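Local coordinates for ABC-type transport system, molybdenum-specific extracellular solute-binding protein (Clostridium difficile, PDB 4KD5) that probably binds molybdate or tungstate as the extracellular, substrate-capturing component of an ABC-type transport system, at residues 85-90 with 166-171; 11-16 with 41-46; 113-118 with 144-149; 7-12 with 55-60. All blocks are in the same frame, centred on the assembly; numbering follows the deposited sequence. Where two conformers were deposited one is given.

Contact 1 (85-90 with 166-171); sequences VKNDLV and FVYFSD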
loop_
_atom_site.group_PDB
_atom_site.type_symbol
_atom_site.label_atom_id
_atom_site.label_comp_id
_atom_site.label_asym_id
_atom_site.label_seq_id
_atom_site.Cartn_x
_atom_site.Cartn_y
_atom_site.Cartn_z
ATOM N N VAL A 85 9.773 4.223 -20.080
ATOM C CA VAL A 85 9.858 5.019 -21.298
ATOM C C VAL A 85 10.743 4.323 -22.319
ATOM O O VAL A 85 11.388 3.316 -22.022
ATOM C CB VAL A 85 10.407 6.435 -21.045
ATOM C CG1 VAL A 85 9.577 7.152 -19.999
ATOM C CG2 VAL A 85 11.863 6.371 -20.607
ATOM N N LYS A 86 10.770 4.868 -23.526
ATOM C CA LYS A 86 11.653 4.363 -24.559
ATOM C C LYS A 86 12.342 5.542 -25.222
ATOM O O LYS A 86 11.864 6.674 -25.136
ATOM C CB LYS A 86 10.880 3.531 -25.584
ATOM C CG LYS A 86 9.831 4.316 -26.359
ATOM C CD LYS A 86 9.008 3.428 -27.301
ATOM C CE LYS A 86 9.335 1.943 -27.177
ATOM N NZ LYS A 86 8.571 1.256 -26.094
ATOM N N ASN A 87 13.473 5.288 -25.869
ATOM C CA ASN A 87 14.174 6.352 -26.568
ATOM C C ASN A 87 13.980 6.227 -28.068
ATOM O O ASN A 87 13.484 5.209 -28.553
ATOM C CB ASN A 87 15.663 6.332 -26.220
ATOM C CG ASN A 87 16.177 7.691 -25.802
ATOM O OD1 ASN A 87 15.756 8.719 -26.337
ATOM N ND2 ASN A 87 17.087 7.706 -24.832
ATOM N N ASP A 88 14.355 7.268 -28.799
ATOM C CA ASP A 88 14.326 7.218 -30.252
ATOM C C ASP A 88 15.720 7.428 -30.815
ATOM O O ASP A 88 16.491 8.227 -30.286
ATOM C CB ASP A 88 13.363 8.267 -30.815
ATOM C CG ASP A 88 12.007 7.687 -31.159
ATOM O OD1 ASP A 88 11.954 6.501 -31.537
ATOM O OD2 ASP A 88 10.997 8.413 -31.052
ATOM N N LEU A 89 16.046 6.693 -31.876
ATOM C CA LEU A 89 17.318 6.877 -32.566
ATOM C C LEU A 89 17.099 7.950 -33.624
ATOM O O LEU A 89 16.258 7.791 -34.516
ATOM C CB LEU A 89 17.764 5.579 -33.235
ATOM C CG LEU A 89 19.249 5.217 -33.307
ATOM C CD1 LEU A 89 19.643 4.854 -34.719
ATOM C CD2 LEU A 89 20.136 6.330 -32.801
ATOM N N VAL A 90 17.838 9.050 -33.522
ATOM C CA VAL A 90 17.622 10.171 -34.429
ATOM C C VAL A 90 18.845 10.527 -35.262
ATOM O O VAL A 90 19.978 10.198 -34.901
ATOM C CB VAL A 90 17.112 11.424 -33.682
ATOM C CG1 VAL A 90 15.783 11.142 -33.017
ATOM C CG2 VAL A 90 18.134 11.883 -32.649
ATOM N N PHE A 166 24.253 9.820 -35.688
ATOM C CA PHE A 166 23.170 9.025 -35.116
ATOM C C PHE A 166 23.258 9.047 -33.596
ATOM O O PHE A 166 24.314 8.781 -33.019
ATOM C CB PHE A 166 23.204 7.588 -35.640
ATOM C CG PHE A 166 22.575 7.426 -36.992
ATOM C CD1 PHE A 166 21.205 7.252 -37.112
ATOM C CD2 PHE A 166 23.347 7.456 -38.144
ATOM C CE1 PHE A 166 20.615 7.105 -38.356
ATOM C CE2 PHE A 166 22.761 7.309 -39.391
ATOM C CZ PHE A 166 21.394 7.133 -39.496
ATOM N N VAL A 167 22.141 9.366 -32.953
ATOM C CA VAL A 167 22.150 9.663 -31.530
ATOM C C VAL A 167 20.746 9.462 -30.949
ATOM O O VAL A 167 19.777 9.417 -31.700
ATOM C CB VAL A 167 22.675 11.102 -31.317
ATOM C CG1 VAL A 167 21.546 12.052 -30.978
ATOM C CG2 VAL A 167 23.748 11.139 -30.255
ATOM N N TYR A 168 20.633 9.302 -29.631
ATOM C CA TYR A 168 19.313 9.236 -28.998
ATOM C C TYR A 168 18.690 10.630 -28.953
ATOM O O TYR A 168 19.407 11.622 -28.869
ATOM C CB TYR A 168 19.403 8.670 -27.579
ATOM C CG TYR A 168 19.716 7.195 -27.503
ATOM C CD1 TYR A 168 19.551 6.370 -28.604
ATOM C CD2 TYR A 168 20.168 6.628 -26.323
ATOM C CE1 TYR A 168 19.834 5.021 -28.531
ATOM C CE2 TYR A 168 20.452 5.285 -26.242
ATOM C CZ TYR A 168 20.284 4.488 -27.350
ATOM O OH TYR A 168 20.564 3.148 -27.275
ATOM N N PHE A 169 17.364 10.715 -28.994
ATOM C CA PHE A 169 16.717 12.020 -28.931
ATOM C C PHE A 169 17.018 12.717 -27.609
ATOM O O PHE A 169 17.164 13.935 -27.561
ATOM C CB PHE A 169 15.212 11.894 -29.128
ATOM C CG PHE A 169 14.528 13.208 -29.351
ATOM C CD1 PHE A 169 14.846 13.987 -30.455
ATOM C CD2 PHE A 169 13.565 13.664 -28.468
ATOM C CE1 PHE A 169 14.219 15.200 -30.668
ATOM C CE2 PHE A 169 12.931 14.879 -28.677
ATOM C CZ PHE A 169 13.259 15.647 -29.779
ATOM N N SER A 170 17.119 11.933 -26.539
ATOM C CA SER A 170 17.384 12.479 -25.210
ATOM C C SER A 170 18.770 13.110 -25.100
ATOM O O SER A 170 19.020 13.918 -24.202
ATOM C CB SER A 170 17.198 11.412 -24.132
ATOM O OG SER A 170 18.029 10.296 -24.350
ATOM N N ASP A 171 19.666 12.738 -26.011
ATOM C CA ASP A 171 21.003 13.323 -26.050
ATOM C C ASP A 171 21.002 14.666 -26.778
ATOM O O ASP A 171 22.017 15.357 -26.817
ATOM C CB ASP A 171 21.983 12.372 -26.741
ATOM C CG ASP A 171 22.156 11.059 -25.999
ATOM O OD1 ASP A 171 22.209 11.070 -24.751
ATOM O OD2 ASP A 171 22.255 10.013 -26.675
#
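Asn87 lays its amide against Ser170 and the ring of Tyr168, and the backbone pairing of the two segments follows further along. ND2 donates to Ser170 OG at 2.8 Å, with an N-H...O angle of 165° and the oxygen practically in the amide plane; Tyr194 OH is a second partner of the same nitrogen. OD1 takes a weak bond from Ser170 N at 3.5 Å and also accepts from the backbone N of Asp88, so both ends of the amide are engaged. Its CB lies over one face of the Tyr168 ring, whose plane is turned 30° from that of the amide. At Asp88 the backbone takes over, O accepting from Phe169 N at 2.9 Å. Antiparallel pairing follows: Leu89 and Tyr168 form a non-hydrogen-bonded pair, Val90 and Val167 a hydrogen-bonded one. Leu89 and Val90 belong to strand 82-94, which passes between the two lobes, as hinge strands do in the periplasmic binding protein fold; Val167 and Tyr168 belong to strand 164-168, which ends at Tyr168, a predicted molybdate ligand. Leu89 splits its tip: CD1 meets Phe166 CD1 at 3.7 Å, the two side chains crossing at about a right angle, while CD2 rests by the carbonyl oxygen of Val167. Val90 N reaches that same oxygen at 2.7 Å, and Val167 N returns a bond to Val90 O at 3.0 Å. Val90 CG1 stands anti to the carbonyl carbon (chi1 -61°) and reaches Phe169 CD1 at 3.9 Å, while CG2 meets Val167 CG1 at 3.8 Å. The Phe169 ring also makes a cation-pi contact with Lys183.

Contact 2 (11-16 with 41-46); sequences SAAASL and GASGSL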
loop_
_atom_site.group_PDB
_atom_site.type_symbol
_atom_site.label_atom_id
_atom_site.label_comp_id
_atom_site.label_asym_id
_atom_site.label_seq_id
_atom_site.Cartn_x
_atom_site.Cartn_y
_atom_site.Cartn_z
ATOM N N SER A 11 17.443 2.712 -7.820
ATOM C CA SER A 11 18.634 2.597 -8.656
ATOM C C SER A 11 18.216 2.720 -10.118
ATOM O O SER A 11 17.305 2.022 -10.565
ATOM C CB SER A 11 19.344 1.269 -8.412
ATOM O OG SER A 11 18.451 0.183 -8.527
ATOM N N ALA A 12 18.871 3.615 -10.856
ATOM C CA ALA A 12 18.507 3.880 -12.245
ATOM C C ALA A 12 19.745 3.976 -13.117
ATOM O O ALA A 12 20.835 4.248 -12.625
ATOM C CB ALA A 12 17.702 5.157 -12.345
ATOM N N ALA A 13 19.571 3.767 -14.419
ATOM C CA ALA A 13 20.670 3.944 -15.360
ATOM C C ALA A 13 21.122 5.395 -15.308
ATOM O O ALA A 13 20.289 6.303 -15.300
ATOM C CB ALA A 13 20.231 3.579 -16.758
ATOM N N ALA A 14 22.436 5.615 -15.300
ATOM C CA ALA A 14 23.006 6.956 -15.146
ATOM C C ALA A 14 22.581 7.962 -16.217
ATOM O O ALA A 14 22.850 9.158 -16.092
ATOM C CB ALA A 14 24.520 6.874 -15.075
ATOM N N SER A 15 21.906 7.478 -17.254
ATOM C CA SER A 15 21.421 8.336 -18.324
ATOM C C SER A 15 20.148 9.072 -17.916
ATOM O O SER A 15 19.813 10.105 -18.494
ATOM C CB SER A 15 21.165 7.498 -19.575
ATOM O OG SER A 15 22.113 6.449 -19.687
ATOM N N LEU A 16 19.449 8.539 -16.918
ATOM C CA LEU A 16 18.179 9.108 -16.468
ATOM C C LEU A 16 18.336 10.232 -15.449
ATOM O O LEU A 16 17.345 10.830 -15.037
ATOM C CB LEU A 16 17.282 8.019 -15.864
ATOM C CG LEU A 16 16.586 6.973 -16.741
ATOM C CD1 LEU A 16 15.832 7.632 -17.877
ATOM C CD2 LEU A 16 17.561 5.945 -17.279
ATOM N N GLY A 41 24.131 4.134 -11.849
ATOM C CA GLY A 41 25.203 3.243 -12.255
ATOM C C GLY A 41 24.917 2.519 -13.557
ATOM O O GLY A 41 23.919 2.794 -14.229
ATOM N N ALA A 42 25.805 1.595 -13.919
ATOM C CA ALA A 42 25.604 0.744 -15.091
ATOM C C ALA A 42 24.649 -0.396 -14.746
ATOM O O ALA A 42 24.842 -1.087 -13.744
ATOM C CB ALA A 42 26.928 0.190 -15.572
ATOM N N SER A 43 23.643 -0.597 -15.595
ATOM C CA SER A 43 22.559 -1.542 -15.335
ATOM C C SER A 43 23.030 -2.925 -14.896
ATOM O O SER A 43 22.458 -3.515 -13.979
ATOM C CB SER A 43 21.657 -1.659 -16.561
ATOM O OG SER A 43 21.166 -0.391 -16.946
ATOM N N GLY A 44 24.073 -3.432 -15.544
ATOM C CA GLY A 44 24.610 -4.739 -15.214
ATOM C C GLY A 44 25.156 -4.844 -13.802
ATOM O O GLY A 44 24.954 -5.856 -13.133
ATOM N N SER A 45 25.852 -3.804 -13.348
ATOM C CA SER A 45 26.414 -3.782 -12.002
ATOM C C SER A 45 25.329 -3.558 -10.953
ATOM O O SER A 45 25.383 -4.116 -9.854
ATOM C CB SER A 45 27.482 -2.697 -11.896
ATOM O OG SER A 45 28.479 -2.882 -12.877
ATOM N N LEU A 46 24.354 -2.724 -11.299
ATOM C CA LEU A 46 23.187 -2.505 -10.457
ATOM C C LEU A 46 22.444 -3.820 -10.237
ATOM O O LEU A 46 21.936 -4.084 -9.148
ATOM C CB LEU A 46 22.263 -1.462 -11.092
ATOM C CG LEU A 46 22.858 -0.070 -11.309
ATOM C CD1 LEU A 46 21.893 0.844 -12.051
ATOM C CD2 LEU A 46 23.254 0.554 -9.981
#
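Gly41 is linked to Ala12 and Ala14 by two weak backbone hydrogen bonds, one on each of its polar atoms. Its N donates to Ala12 O at 3.4 Å, with an N-H...O angle of 152°, and its carbonyl oxygen accepts from Ala14 N, again at 3.4 Å. These bonds bracket Ala13, making Ala13 and Gly41 a parallel bridge at the ends of strands 6-13 and 34-41. Both chains then leave the sheet. After Ala13 a turn begins, closed by Leu16 N donating to Ala13 O; after Gly41 the chain enters helix 43-52, with Ala42 at the N-cap position and its O accepting from Leu46 N at 3.0 Å. Strand ends that give way to a turn and to a helix N-terminus are a recurrent way of building the ligand cleft in periplasmic binding proteins. Here they carry Ser15 and Ser43, both predicted to contact molybdate. Ser43 OG comes within 4.1 Å of Ala13 CB but has its polar partner in Ala62 N, a hydrogen bond that ties the helix start to the loop following strand 58-60. Further in, Leu46 supplies the packing. Its CG stands anti to the carbonyl carbon (chi1 -61°), and the two methyls divide between neighbouring residues of the strand: CD1 lies 3.6 Å from Ala12 O, whereas CD2 approaches Ser11 CB at 4.3 Å. Leu46 thus comes in beside the strand, one helical turn after Ala42, and leans also on Phe59 of strand 58-60 and on Asn39 of strand 34-41.

Contact 3 (113-118 with 144-149); sequences IAVGEA and LVFAKD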
loop_
_atom_site.group_PDB
_atom_site.type_symbol
_atom_site.label_atom_id
_atom_site.label_comp_id
_atom_site.label_asym_id
_atom_site.label_seq_id
_atom_site.Cartn_x
_atom_site.Cartn_y
_atom_site.Cartn_z
ATOM N N ILE A 113 29.491 10.356 -41.794
ATOM C CA ILE A 113 28.397 9.979 -40.903
ATOM C C ILE A 113 28.951 9.490 -39.564
ATOM O O ILE A 113 29.632 8.465 -39.500
ATOM C CB ILE A 113 27.522 8.875 -41.533
ATOM C CG1 ILE A 113 26.915 9.364 -42.849
ATOM C CG2 ILE A 113 26.425 8.432 -40.580
ATOM C CD1 ILE A 113 26.100 8.322 -43.588
ATOM N N ALA A 114 28.657 10.221 -38.492
ATOM C CA ALA A 114 29.153 9.857 -37.164
ATOM C C ALA A 114 28.213 8.878 -36.468
ATOM O O ALA A 114 27.018 9.146 -36.333
ATOM C CB ALA A 114 29.345 11.089 -36.309
ATOM N N VAL A 115 28.759 7.749 -36.016
ATOM C CA VAL A 115 27.998 6.779 -35.224
ATOM C C VAL A 115 28.847 6.266 -34.066
ATOM O O VAL A 115 30.075 6.363 -34.100
ATOM C CB VAL A 115 27.542 5.559 -36.064
ATOM C CG1 VAL A 115 26.602 5.968 -37.185
ATOM C CG2 VAL A 115 28.750 4.816 -36.614
ATOM N N GLY A 116 28.198 5.711 -33.047
ATOM C CA GLY A 116 28.931 5.084 -31.962
ATOM C C GLY A 116 29.496 3.743 -32.401
ATOM O O GLY A 116 28.968 3.124 -33.333
ATOM N N GLU A 117 30.569 3.296 -31.751
ATOM C CA GLU A 117 31.139 1.987 -32.052
ATOM C C GLU A 117 30.074 0.910 -31.836
ATOM O O GLU A 117 29.447 0.850 -30.780
ATOM C CB GLU A 117 32.397 1.732 -31.209
ATOM C CG GLU A 117 33.640 2.462 -31.730
ATOM C CD GLU A 117 34.685 2.732 -30.652
ATOM O OE1 GLU A 117 35.602 3.546 -30.905
ATOM O OE2 GLU A 117 34.594 2.139 -29.557
ATOM N N ALA A 118 29.881 0.069 -32.848
ATOM C CA ALA A 118 28.723 -0.827 -32.930
ATOM C C ALA A 118 28.557 -1.831 -31.784
ATOM O O ALA A 118 27.507 -2.461 -31.665
ATOM C CB ALA A 118 28.720 -1.549 -34.265
ATOM N N LEU A 144 31.219 6.139 -42.922
ATOM C CA LEU A 144 31.069 5.844 -41.500
ATOM C C LEU A 144 32.331 6.127 -40.672
ATOM O O LEU A 144 33.402 5.569 -40.937
ATOM C CB LEU A 144 30.646 4.384 -41.313
ATOM C CG LEU A 144 29.169 4.093 -41.045
ATOM C CD1 LEU A 144 28.285 5.288 -41.346
ATOM C CD2 LEU A 144 28.690 2.877 -41.819
ATOM N N VAL A 145 32.197 7.002 -39.675
ATOM C CA VAL A 145 33.245 7.216 -38.671
ATOM C C VAL A 145 32.693 6.870 -37.286
ATOM O O VAL A 145 31.514 7.090 -37.010
ATOM C CB VAL A 145 33.799 8.654 -38.703
ATOM C CG1 VAL A 145 34.756 8.828 -39.860
ATOM C CG2 VAL A 145 32.669 9.661 -38.804
ATOM N N PHE A 146 33.543 6.333 -36.416
ATOM C CA PHE A 146 33.065 5.739 -35.172
ATOM C C PHE A 146 33.569 6.444 -33.905
ATOM O O PHE A 146 34.776 6.569 -33.691
ATOM C CB PHE A 146 33.426 4.250 -35.140
ATOM C CG PHE A 146 32.864 3.462 -36.297
ATOM C CD1 PHE A 146 31.659 2.788 -36.171
ATOM C CD2 PHE A 146 33.537 3.400 -37.513
ATOM C CE1 PHE A 146 31.135 2.063 -37.232
ATOM C CE2 PHE A 146 33.018 2.680 -38.577
ATOM C CZ PHE A 146 31.818 2.010 -38.437
ATOM N N ALA A 147 32.629 6.892 -33.071
ATOM C CA ALA A 147 32.953 7.605 -31.829
ATOM C C ALA A 147 32.883 6.710 -30.590
ATOM O O ALA A 147 32.211 5.675 -30.599
ATOM C CB ALA A 147 32.052 8.807 -31.657
ATOM N N LYS A 148 33.554 7.136 -29.519
ATOM C CA LYS A 148 33.615 6.373 -28.272
ATOM C C LYS A 148 32.316 6.476 -27.477
ATOM O O LYS A 148 32.012 5.604 -26.663
ATOM C CB LYS A 148 34.781 6.855 -27.406
ATOM C CG LYS A 148 34.691 8.324 -27.001
ATOM C CD LYS A 148 35.876 8.739 -26.134
ATOM C CE LYS A 148 35.759 10.201 -25.700
ATOM N NZ LYS A 148 36.860 10.610 -24.774
ATOM N N ASP A 149 31.567 7.553 -27.712
ATOM C CA ASP A 149 30.246 7.738 -27.113
ATOM C C ASP A 149 29.441 8.830 -27.817
ATOM O O ASP A 149 29.967 9.538 -28.680
ATOM C CB ASP A 149 30.347 8.014 -25.604
ATOM C CG ASP A 149 31.378 9.076 -25.255
ATOM O OD1 ASP A 149 31.520 10.059 -26.007
ATOM O OD2 ASP A 149 32.043 8.924 -24.210
#
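Val115 and Phe146 sit side by side on neighbouring parallel strands, the two ends of a beta-alpha-beta unit whose connection runs through helix 122-133. Phe146 traces the contact well. Its CB packs 3.9 Å from Glu117 CG, just where the first strand gives way to loop. With CG anti to the carbonyl carbon (chi1 -58°), the ring runs alongside Val115, pointing the same way. CD1 touches Val115 CG2 at 3.6 Å and CE1 follows at 3.7 Å from that methyl, while Gly116 O lies near the ring plane, at the edge. The backbones beneath are joined by four hydrogen bonds: Val145 N to Ile113 O, Val115 N to Val145 O, Ala147 N to Val115 O at 2.8 Å, and Glu117 N to Ala147 O. On the side of the sheet shared with Phe146, Leu144 CD1 reaches Ile113 CB; on the side of Ala114 and Ala147, helix 150-159 packs, with Val153 touching both alanines. The directions of strands 113-116 and 144-147 differ by 39°. Beyond them, Asp149 is the N-cap of that helix, its OD1 accepting from Glu152 N.

Contact 4 (7-12 with 55-60); sequences ELNISA and PCDLFI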
loop_
_atom_site.group_PDB
_atom_site.type_symbol
_atom_site.label_atom_id
_atom_site.label_comp_id
_atom_site.label_asym_id
_atom_site.label_seq_id
_atom_site.Cartn_x
_atom_site.Cartn_y
_atom_site.Cartn_z
ATOM N N GLU A 7 11.370 6.075 3.164
ATOM C CA GLU A 7 12.549 6.335 2.348
ATOM C C GLU A 7 12.725 5.230 1.314
ATOM O O GLU A 7 13.039 4.089 1.661
ATOM C CB GLU A 7 13.795 6.457 3.229
ATOM C CG GLU A 7 13.707 7.576 4.258
ATOM C CD GLU A 7 14.847 7.557 5.258
ATOM O OE1 GLU A 7 15.637 6.590 5.249
ATOM O OE2 GLU A 7 14.951 8.511 6.056
ATOM N N LEU A 8 12.511 5.571 0.045
ATOM C CA LEU A 8 12.659 4.610 -1.045
ATOM C C LEU A 8 14.039 4.720 -1.691
ATOM O O LEU A 8 14.510 5.823 -1.995
ATOM C CB LEU A 8 11.574 4.813 -2.108
ATOM C CG LEU A 8 10.122 4.532 -1.733
ATOM C CD1 LEU A 8 9.203 4.808 -2.917
ATOM C CD2 LEU A 8 9.951 3.103 -1.268
ATOM N N ASN A 9 14.690 3.580 -1.887
ATOM C CA ASN A 9 15.942 3.544 -2.626
ATOM C C ASN A 9 15.685 3.197 -4.083
ATOM O O ASN A 9 15.205 2.103 -4.393
ATOM C CB ASN A 9 16.905 2.531 -2.001
ATOM C CG ASN A 9 17.568 3.055 -0.747
ATOM O OD1 ASN A 9 18.199 4.113 -0.760
ATOM N ND2 ASN A 9 17.416 2.326 0.352
ATOM N N ILE A 10 15.990 4.130 -4.977
ATOM C CA ILE A 10 15.843 3.873 -6.406
ATOM C C ILE A 10 17.208 3.797 -7.089
ATOM O O ILE A 10 18.037 4.697 -6.944
ATOM C CB ILE A 10 14.965 4.933 -7.104
ATOM C CG1 ILE A 10 13.505 4.789 -6.682
ATOM C CG2 ILE A 10 15.048 4.794 -8.614
ATOM C CD1 ILE A 10 13.166 5.464 -5.386
ATOM N N SER A 11 17.443 2.712 -7.820
ATOM C CA SER A 11 18.634 2.597 -8.656
ATOM C C SER A 11 18.216 2.720 -10.118
ATOM O O SER A 11 17.305 2.022 -10.565
ATOM C CB SER A 11 19.344 1.269 -8.412
ATOM O OG SER A 11 18.451 0.183 -8.527
ATOM N N ALA A 12 18.871 3.615 -10.856
ATOM C CA ALA A 12 18.507 3.880 -12.245
ATOM C C ALA A 12 19.745 3.976 -13.117
ATOM O O ALA A 12 20.835 4.248 -12.625
ATOM C CB ALA A 12 17.702 5.157 -12.345
ATOM N N PRO A 55 19.872 -3.256 -0.362
ATOM C CA PRO A 55 18.515 -2.780 -0.061
ATOM C C PRO A 55 17.993 -1.749 -1.058
ATOM O O PRO A 55 18.007 -0.545 -0.783
ATOM C CB PRO A 55 18.666 -2.144 1.323
ATOM C CG PRO A 55 20.103 -1.748 1.405
ATOM C CD PRO A 55 20.858 -2.794 0.633
ATOM N N CYS A 56 17.537 -2.223 -2.210
ATOM C CA CYS A 56 16.966 -1.347 -3.222
ATOM C C CYS A 56 15.463 -1.568 -3.291
ATOM O O CYS A 56 14.986 -2.679 -3.090
ATOM C CB CYS A 56 17.613 -1.613 -4.579
ATOM S SG CYS A 56 19.369 -1.208 -4.644
ATOM N N ASP A 57 14.720 -0.503 -3.565
ATOM C CA ASP A 57 13.263 -0.583 -3.609
ATOM C C ASP A 57 12.700 -0.619 -5.023
ATOM O O ASP A 57 11.810 -1.411 -5.320
ATOM C CB ASP A 57 12.636 0.582 -2.832
ATOM C CG ASP A 57 12.996 0.562 -1.366
ATOM O OD1 ASP A 57 12.601 -0.395 -0.674
ATOM O OD2 ASP A 57 13.670 1.506 -0.911
ATOM N N LEU A 58 13.222 0.246 -5.885
ATOM C CA LEU A 58 12.804 0.292 -7.281
ATOM C C LEU A 58 14.043 0.300 -8.177
ATOM O O LEU A 58 15.078 0.864 -7.808
ATOM C CB LEU A 58 11.951 1.536 -7.543
ATOM C CG LEU A 58 11.092 1.564 -8.810
ATOM C CD1 LEU A 58 9.761 0.874 -8.578
ATOM C CD2 LEU A 58 10.857 2.993 -9.259
ATOM N N PHE A 59 13.946 -0.337 -9.340
ATOM C CA PHE A 59 15.062 -0.383 -10.279
ATOM C C PHE A 59 14.595 0.006 -11.683
ATOM O O PHE A 59 13.628 -0.556 -12.202
ATOM C CB PHE A 59 15.692 -1.778 -10.271
ATOM C CG PHE A 59 16.799 -1.961 -11.270
ATOM C CD1 PHE A 59 17.726 -0.955 -11.502
ATOM C CD2 PHE A 59 16.934 -3.159 -11.951
ATOM C CE1 PHE A 59 18.749 -1.136 -12.412
ATOM C CE2 PHE A 59 17.953 -3.348 -12.860
ATOM C CZ PHE A 59 18.863 -2.336 -13.093
ATOM N N ILE A 60 15.274 0.984 -12.277
ATOM C CA ILE A 60 15.005 1.395 -13.651
ATOM C C ILE A 60 16.219 1.053 -14.508
ATOM O O ILE A 60 17.323 1.549 -14.263
ATOM C CB ILE A 60 14.732 2.902 -13.745
ATOM C CG1 ILE A 60 13.793 3.349 -12.625
ATOM C CG2 ILE A 60 14.150 3.253 -15.103
ATOM C CD1 ILE A 60 13.512 4.843 -12.613
#
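Asn9 and Asp57 set the start of this parallel pairing. Asn9 O accepts two backbone bonds, from Asp57 N at 2.8 Å and Leu58 N at 3.1 Å; Ser11 N then donates to Leu58 O at 3.0 Å, and Ser11 O accepts from Ile60 N at 2.9 Å. Among the side chains, Asp57 OD2 turns the lone pair directed away from OD1 toward Asn9 N; the modelled separation of 2.5 Å is short enough that its exact value is doubtful. OD1 is bonded to Ser202 OG, a second partner for the carboxylate. The aromatic contact is an edge one: Ser11 O lies near the ring plane of Phe59, 3.1 Å from CD1, and Ser11 OG, between the backbone N and the carbonyl carbon (chi1 52°), is 3.3 Å from the same Phe59 CD1. Apolar contacts lie on the other side of the strands, where Ile10 and Leu58 run side by side, CG1 to CB at 3.7 Å, and Ala12 CB meets Ile60 CB. Within the sheet, strand 6-13 stands between strand 58-60 and strand 34-41, as in an open alpha/beta lobe. Helix 205-215 packs against Leu8 and Leu58, and helix 65-72 against Phe59, while Leu58 and Ile60 also meet Val196 of the antiparallel neighbour 193-198.

How the contacts relate
Contacts 4 and 2 start from the same strand, 6-13, and pair it with strand 58-60 on one edge and the end of strand 34-41 on the other; their centres are 11 Å apart and they share Ser11 and Ala12. Contact 1 comes later in the chain, and contact 3 forms between its two segments in sequence; Phe166 N probably bonds to Ala114 O, joining strands 164-168 and 113-116. Contacts 3 and 4 lie on opposite sides of the chain's centre, 33 Å apart between centres, one in each lobe. Strand 82-94, in contact 1, helps join the lobes, and contacts 1 and 2 bring predicted molybdate ligands from either lobe toward the cleft between them, consistent with the ligand site of periplasmic binding proteins.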